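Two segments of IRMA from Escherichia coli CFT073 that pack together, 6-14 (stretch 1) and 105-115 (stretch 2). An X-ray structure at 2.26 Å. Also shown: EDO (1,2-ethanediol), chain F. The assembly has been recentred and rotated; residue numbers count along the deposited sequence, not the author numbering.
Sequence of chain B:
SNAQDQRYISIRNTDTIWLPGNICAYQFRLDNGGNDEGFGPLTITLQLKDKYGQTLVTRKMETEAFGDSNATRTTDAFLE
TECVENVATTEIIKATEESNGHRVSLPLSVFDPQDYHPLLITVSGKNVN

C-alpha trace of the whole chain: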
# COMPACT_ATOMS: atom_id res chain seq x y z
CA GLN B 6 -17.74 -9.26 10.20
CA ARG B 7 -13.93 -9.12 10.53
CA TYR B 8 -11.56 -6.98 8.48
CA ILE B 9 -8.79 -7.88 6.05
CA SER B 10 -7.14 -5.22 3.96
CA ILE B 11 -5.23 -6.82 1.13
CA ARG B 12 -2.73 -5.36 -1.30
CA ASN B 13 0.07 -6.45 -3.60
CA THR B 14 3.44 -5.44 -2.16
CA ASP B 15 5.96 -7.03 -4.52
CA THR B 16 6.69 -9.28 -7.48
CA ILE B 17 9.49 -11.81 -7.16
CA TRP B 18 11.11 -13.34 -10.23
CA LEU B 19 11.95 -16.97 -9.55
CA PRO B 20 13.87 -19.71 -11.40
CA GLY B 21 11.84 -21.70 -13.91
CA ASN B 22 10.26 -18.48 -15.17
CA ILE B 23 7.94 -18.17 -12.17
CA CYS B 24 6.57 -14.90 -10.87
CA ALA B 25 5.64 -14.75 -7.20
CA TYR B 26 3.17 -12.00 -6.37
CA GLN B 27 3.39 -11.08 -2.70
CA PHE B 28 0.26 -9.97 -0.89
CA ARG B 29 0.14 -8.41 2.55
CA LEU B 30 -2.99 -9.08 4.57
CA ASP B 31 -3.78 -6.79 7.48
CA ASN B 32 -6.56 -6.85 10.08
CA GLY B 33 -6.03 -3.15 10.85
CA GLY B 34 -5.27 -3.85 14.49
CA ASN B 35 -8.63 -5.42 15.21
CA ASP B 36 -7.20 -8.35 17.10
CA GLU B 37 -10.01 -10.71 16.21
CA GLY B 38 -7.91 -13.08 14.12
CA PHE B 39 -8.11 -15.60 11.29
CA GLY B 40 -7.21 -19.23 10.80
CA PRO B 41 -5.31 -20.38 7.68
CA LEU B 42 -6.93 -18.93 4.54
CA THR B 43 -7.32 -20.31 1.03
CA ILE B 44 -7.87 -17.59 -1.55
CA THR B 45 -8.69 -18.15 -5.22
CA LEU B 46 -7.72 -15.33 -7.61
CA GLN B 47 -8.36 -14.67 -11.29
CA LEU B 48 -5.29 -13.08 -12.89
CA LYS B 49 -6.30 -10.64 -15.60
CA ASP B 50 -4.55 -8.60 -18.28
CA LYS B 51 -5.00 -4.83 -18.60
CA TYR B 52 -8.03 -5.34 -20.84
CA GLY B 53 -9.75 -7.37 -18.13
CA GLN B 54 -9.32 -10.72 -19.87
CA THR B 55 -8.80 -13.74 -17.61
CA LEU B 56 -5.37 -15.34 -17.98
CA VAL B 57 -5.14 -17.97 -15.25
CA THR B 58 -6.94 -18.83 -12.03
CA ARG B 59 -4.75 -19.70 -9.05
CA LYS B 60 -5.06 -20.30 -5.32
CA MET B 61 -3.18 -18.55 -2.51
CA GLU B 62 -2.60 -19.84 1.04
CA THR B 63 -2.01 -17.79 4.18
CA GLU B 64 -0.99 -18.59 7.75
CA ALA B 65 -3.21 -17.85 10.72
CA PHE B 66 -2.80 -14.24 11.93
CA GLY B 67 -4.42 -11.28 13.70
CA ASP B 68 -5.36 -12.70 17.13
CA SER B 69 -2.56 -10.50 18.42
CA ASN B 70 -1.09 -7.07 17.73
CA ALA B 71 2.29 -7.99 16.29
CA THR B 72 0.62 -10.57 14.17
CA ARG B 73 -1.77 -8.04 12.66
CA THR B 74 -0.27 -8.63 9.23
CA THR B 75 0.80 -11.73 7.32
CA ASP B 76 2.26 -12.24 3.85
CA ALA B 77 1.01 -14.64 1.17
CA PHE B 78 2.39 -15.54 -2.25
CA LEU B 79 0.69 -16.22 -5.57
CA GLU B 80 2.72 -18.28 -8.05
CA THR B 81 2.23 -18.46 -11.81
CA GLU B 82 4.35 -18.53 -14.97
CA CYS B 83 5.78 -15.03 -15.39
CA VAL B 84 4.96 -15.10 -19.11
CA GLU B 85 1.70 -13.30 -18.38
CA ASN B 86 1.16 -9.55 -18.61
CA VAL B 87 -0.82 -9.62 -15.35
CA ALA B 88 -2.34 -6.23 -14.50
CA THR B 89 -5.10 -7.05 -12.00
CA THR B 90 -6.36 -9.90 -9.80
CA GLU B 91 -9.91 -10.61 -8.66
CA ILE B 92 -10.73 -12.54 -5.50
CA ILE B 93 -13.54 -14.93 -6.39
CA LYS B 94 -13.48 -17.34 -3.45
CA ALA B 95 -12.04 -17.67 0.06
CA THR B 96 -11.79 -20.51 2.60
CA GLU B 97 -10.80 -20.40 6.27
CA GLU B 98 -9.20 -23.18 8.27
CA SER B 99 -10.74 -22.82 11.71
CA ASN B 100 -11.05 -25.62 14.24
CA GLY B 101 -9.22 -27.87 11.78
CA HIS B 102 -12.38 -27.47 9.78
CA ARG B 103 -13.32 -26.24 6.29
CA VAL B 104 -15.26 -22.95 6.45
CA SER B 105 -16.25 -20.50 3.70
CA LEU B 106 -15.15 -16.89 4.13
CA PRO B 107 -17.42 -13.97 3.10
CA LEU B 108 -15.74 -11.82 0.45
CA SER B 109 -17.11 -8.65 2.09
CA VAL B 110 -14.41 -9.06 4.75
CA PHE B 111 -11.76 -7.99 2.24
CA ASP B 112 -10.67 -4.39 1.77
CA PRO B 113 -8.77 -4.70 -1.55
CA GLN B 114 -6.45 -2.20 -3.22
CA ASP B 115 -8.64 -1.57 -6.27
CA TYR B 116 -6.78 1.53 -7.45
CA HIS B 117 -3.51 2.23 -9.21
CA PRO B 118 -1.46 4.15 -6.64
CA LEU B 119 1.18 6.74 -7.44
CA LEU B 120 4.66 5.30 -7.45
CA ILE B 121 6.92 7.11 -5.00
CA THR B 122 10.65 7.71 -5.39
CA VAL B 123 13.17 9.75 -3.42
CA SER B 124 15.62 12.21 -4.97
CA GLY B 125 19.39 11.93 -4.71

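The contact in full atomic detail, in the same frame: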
# COMPACT_ATOMS: atom_id res chain seq x y z
N GLN B 6 -18.16 -8.79 8.88
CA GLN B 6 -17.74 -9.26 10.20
C GLN B 6 -16.35 -8.74 10.61
O GLN B 6 -16.24 -7.70 11.26
CB GLN B 6 -17.75 -10.79 10.24
CG GLN B 6 -17.09 -11.48 9.05
CD GLN B 6 -16.37 -12.76 9.45
OE1 GLN B 6 -15.57 -12.77 10.38
NE2 GLN B 6 -16.66 -13.84 8.74
N ARG B 7 -15.31 -9.47 10.22
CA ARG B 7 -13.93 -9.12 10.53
C ARG B 7 -13.38 -8.31 9.37
O ARG B 7 -14.08 -8.11 8.39
CB ARG B 7 -13.07 -10.38 10.76
CG ARG B 7 -13.33 -11.12 12.07
CD ARG B 7 -12.76 -12.54 12.05
NE ARG B 7 -13.56 -13.39 11.17
CZ ARG B 7 -13.30 -14.66 10.84
NH1 ARG B 7 -12.24 -15.28 11.35
NH2 ARG B 7 -14.10 -15.30 10.01
N TYR B 8 -12.14 -7.85 9.49
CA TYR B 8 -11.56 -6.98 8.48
C TYR B 8 -10.23 -7.54 7.99
O TYR B 8 -9.36 -7.90 8.79
CB TYR B 8 -11.37 -5.57 9.05
CG TYR B 8 -10.67 -4.58 8.14
CD1 TYR B 8 -11.36 -3.93 7.13
CD2 TYR B 8 -9.33 -4.29 8.31
CE1 TYR B 8 -10.72 -3.00 6.31
CE2 TYR B 8 -8.68 -3.38 7.50
CZ TYR B 8 -9.38 -2.74 6.50
OH TYR B 8 -8.72 -1.83 5.70
N ILE B 9 -10.08 -7.62 6.67
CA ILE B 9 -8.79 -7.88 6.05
C ILE B 9 -8.56 -6.93 4.89
O ILE B 9 -9.19 -7.04 3.85
CB ILE B 9 -8.68 -9.32 5.50
CG1 ILE B 9 -8.90 -10.35 6.60
CG2 ILE B 9 -7.31 -9.54 4.85
CD1 ILE B 9 -9.05 -11.76 6.08
N SER B 10 -7.63 -6.00 5.08
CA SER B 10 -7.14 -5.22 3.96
C SER B 10 -6.14 -6.09 3.23
O SER B 10 -5.40 -6.86 3.86
CB SER B 10 -6.51 -3.91 4.43
OG SER B 10 -5.24 -4.15 5.01
N ILE B 11 -6.12 -5.99 1.91
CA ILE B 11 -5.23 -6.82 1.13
C ILE B 11 -4.70 -6.02 -0.04
O ILE B 11 -5.44 -5.32 -0.74
CB ILE B 11 -5.93 -8.12 0.65
CG1 ILE B 11 -4.97 -9.00 -0.15
CG2 ILE B 11 -7.19 -7.80 -0.15
CD1 ILE B 11 -5.48 -10.40 -0.39
N ARG B 12 -3.39 -6.09 -0.23
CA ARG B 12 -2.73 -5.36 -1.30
C ARG B 12 -1.49 -6.10 -1.77
O ARG B 12 -0.89 -6.87 -1.02
CB ARG B 12 -2.37 -3.95 -0.83
CG ARG B 12 -1.33 -3.89 0.28
CD ARG B 12 -1.13 -2.46 0.78
NE ARG B 12 -0.08 -2.36 1.79
CZ ARG B 12 1.19 -2.05 1.52
NH1 ARG B 12 1.57 -1.82 0.27
NH2 ARG B 12 2.07 -1.98 2.50
N ASN B 13 -1.12 -5.86 -3.02
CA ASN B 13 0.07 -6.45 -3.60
C ASN B 13 1.28 -5.59 -3.28
O ASN B 13 1.29 -4.39 -3.56
CB ASN B 13 -0.10 -6.62 -5.11
CG ASN B 13 1.19 -6.97 -5.80
OD1 ASN B 13 1.64 -6.26 -6.70
ND2 ASN B 13 1.80 -8.08 -5.39
N THR B 14 2.30 -6.20 -2.68
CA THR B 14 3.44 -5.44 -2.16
C THR B 14 4.73 -5.68 -2.92
O THR B 14 5.68 -4.90 -2.79
CB THR B 14 3.69 -5.78 -0.68
OG1 THR B 14 3.83 -7.19 -0.53
CG2 THR B 14 2.55 -5.26 0.19
N SER B 105 -16.19 -21.53 4.74
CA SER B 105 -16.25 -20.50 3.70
C SER B 105 -16.15 -19.10 4.28
O SER B 105 -16.78 -18.80 5.29
CB SER B 105 -17.54 -20.64 2.89
OG SER B 105 -17.59 -19.74 1.79
N LEU B 106 -15.34 -18.25 3.65
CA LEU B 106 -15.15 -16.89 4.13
C LEU B 106 -15.83 -15.86 3.23
O LEU B 106 -15.57 -15.82 2.03
CB LEU B 106 -13.65 -16.58 4.24
CG LEU B 106 -13.29 -15.19 4.76
CD1 LEU B 106 -13.58 -15.10 6.25
CD2 LEU B 106 -11.83 -14.89 4.48
N PRO B 107 -16.72 -15.05 3.81
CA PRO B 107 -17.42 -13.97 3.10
C PRO B 107 -16.45 -12.99 2.46
O PRO B 107 -15.51 -12.53 3.12
CB PRO B 107 -18.24 -13.29 4.20
CG PRO B 107 -18.41 -14.34 5.24
CD PRO B 107 -17.15 -15.13 5.22
N LEU B 108 -16.67 -12.66 1.19
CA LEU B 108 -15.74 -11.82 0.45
C LEU B 108 -15.83 -10.35 0.88
O LEU B 108 -14.95 -9.55 0.58
CB LEU B 108 -16.01 -11.93 -1.06
CG LEU B 108 -15.85 -13.33 -1.67
CD1 LEU B 108 -15.77 -13.25 -3.18
CD2 LEU B 108 -14.63 -14.04 -1.10
N SER B 109 -16.90 -10.01 1.60
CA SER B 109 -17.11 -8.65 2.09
C SER B 109 -16.07 -8.26 3.14
O SER B 109 -15.84 -7.08 3.39
CB SER B 109 -18.52 -8.49 2.66
OG SER B 109 -18.78 -9.47 3.66
N VAL B 110 -15.45 -9.27 3.75
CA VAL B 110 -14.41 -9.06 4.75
C VAL B 110 -13.22 -8.30 4.17
O VAL B 110 -12.59 -7.48 4.84
CB VAL B 110 -13.94 -10.41 5.34
CG1 VAL B 110 -12.63 -10.25 6.11
CG2 VAL B 110 -15.01 -11.01 6.23
N PHE B 111 -12.93 -8.57 2.89
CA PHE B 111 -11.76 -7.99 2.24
C PHE B 111 -11.88 -6.50 1.94
O PHE B 111 -12.94 -6.01 1.54
CB PHE B 111 -11.46 -8.74 0.94
CG PHE B 111 -10.89 -10.11 1.16
CD1 PHE B 111 -9.59 -10.27 1.62
CD2 PHE B 111 -11.64 -11.24 0.89
CE1 PHE B 111 -9.05 -11.53 1.82
CE2 PHE B 111 -11.11 -12.51 1.09
CZ PHE B 111 -9.82 -12.65 1.55
N ASP B 112 -10.78 -5.79 2.15
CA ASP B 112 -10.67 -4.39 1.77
C ASP B 112 -9.52 -4.26 0.77
O ASP B 112 -8.41 -3.89 1.13
CB ASP B 112 -10.41 -3.53 3.00
CG ASP B 112 -10.48 -2.05 2.71
OD1 ASP B 112 -11.03 -1.68 1.66
OD2 ASP B 112 -9.96 -1.25 3.53
N PRO B 113 -9.80 -4.57 -0.51
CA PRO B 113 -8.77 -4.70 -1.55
C PRO B 113 -8.21 -3.37 -2.04
O PRO B 113 -8.90 -2.36 -1.98
CB PRO B 113 -9.52 -5.41 -2.68
CG PRO B 113 -10.91 -4.89 -2.54
CD PRO B 113 -11.15 -4.76 -1.06
N GLN B 114 -6.98 -3.38 -2.53
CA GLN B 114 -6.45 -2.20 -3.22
C GLN B 114 -6.91 -2.19 -4.67
O GLN B 114 -6.21 -2.69 -5.55
CB GLN B 114 -4.92 -2.17 -3.14
CG GLN B 114 -4.34 -0.81 -3.46
CD GLN B 114 -2.83 -0.75 -3.41
OE1 GLN B 114 -2.14 -1.76 -3.54
NE2 GLN B 114 -2.30 0.45 -3.17
N ASP B 115 -8.08 -1.60 -4.92
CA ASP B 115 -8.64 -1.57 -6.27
C ASP B 115 -8.39 -0.24 -6.97
O ASP B 115 -9.28 0.33 -7.60
CB ASP B 115 -10.15 -1.83 -6.24
CG ASP B 115 -10.87 -0.93 -5.26
OD1 ASP B 115 -10.20 -0.21 -4.50
OD2 ASP B 115 -12.12 -0.94 -5.25
C1 EDO F . -11.49 -0.78 -1.18
O1 EDO F . -11.77 -1.19 -2.49
C2 EDO F . -10.40 0.30 -1.22
O2 EDO F . -9.40 -0.05 -0.31
O HOH W 1 0.12 -1.76 -2.53
O HOH W 2 -2.57 -4.07 -4.49

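Residues far apart in sequence are often joined by a short parallel β-ladder, in which the backbone supplies the register and the side chains decide what each face of the sheet is used for. The two segments of IRMA considered here illustrate the principle: strand 9-14 lies alongside the brief strand 111-113, the N-to-C directions differing by 31°, and together the stretches bury 678 Å².

The contact begins before the ladder does. The aliphatic part of Gln6 reaches Val110, CG to CG2 at 3.5 Å, while the guanidinium of Arg7 rests against Leu106, NH2 to CD1 at 3.8 Å. The buried Val110 also touches the Arg7 backbone, its CG1 3.4 Å from Arg7 O. At Tyr8 the CA-to-CB bond points away, yet the long side chain brings its hydroxyl back to the other stretch: Tyr8 OH donates a short hydrogen bond to Asp112 OD2 at 2.6 Å, tying a phenol to a carboxylate.

From Ile9 onward the pattern is that of a parallel pair, in which one residue bonds to the two neighbours of its partner. Ile9 faces Phe111; its N donates to Val110 O (3.1 Å, nearly linear) and its O accepts from Asp112 N (2.6 Å). The same carbonyl receives a CA-H...O contact from Phe111 CA at 3.2 Å. The Ile9 side chain packs against apolar groups, with CG1 3.8 Å from Val110 CG1 and CG2 4.0 Å from Phe111 CD1.

Ser10 pairs with Asp112, their CA atoms 4.2 Å apart and their side chains on the face away from Ile9 and Phe111. Here the backbone link is a CA-H...O contact, Ser10 CA to Asp112 O at 3.4 Å; both residues are partly exposed, and Ser10 OG is hydrogen-bonded elsewhere in the structure.

Ile11 returns to the face of Ile9 and Phe111 and repeats the two-neighbour motif around Pro113: Ile11 N donates to Asp112 O (3.2 Å), and Gln114 N donates to Ile11 O (3.1 Å). Proline has no amide hydrogen to give, but this register asks none of it. Ile11 CG2 packs against Phe111 CD1 at 3.9 Å and Pro113 CB at 4.2 Å.

Beyond the ladder, water takes over. Gln114 OE1 lies 3.5 Å from Arg12 CB and accepts hydrogen bonds from two waters; one also accepts from Arg12 NH1 and donates to Asn13 O, and the other accepts from Asn13 N. Thr14 makes no contact with the other stretch.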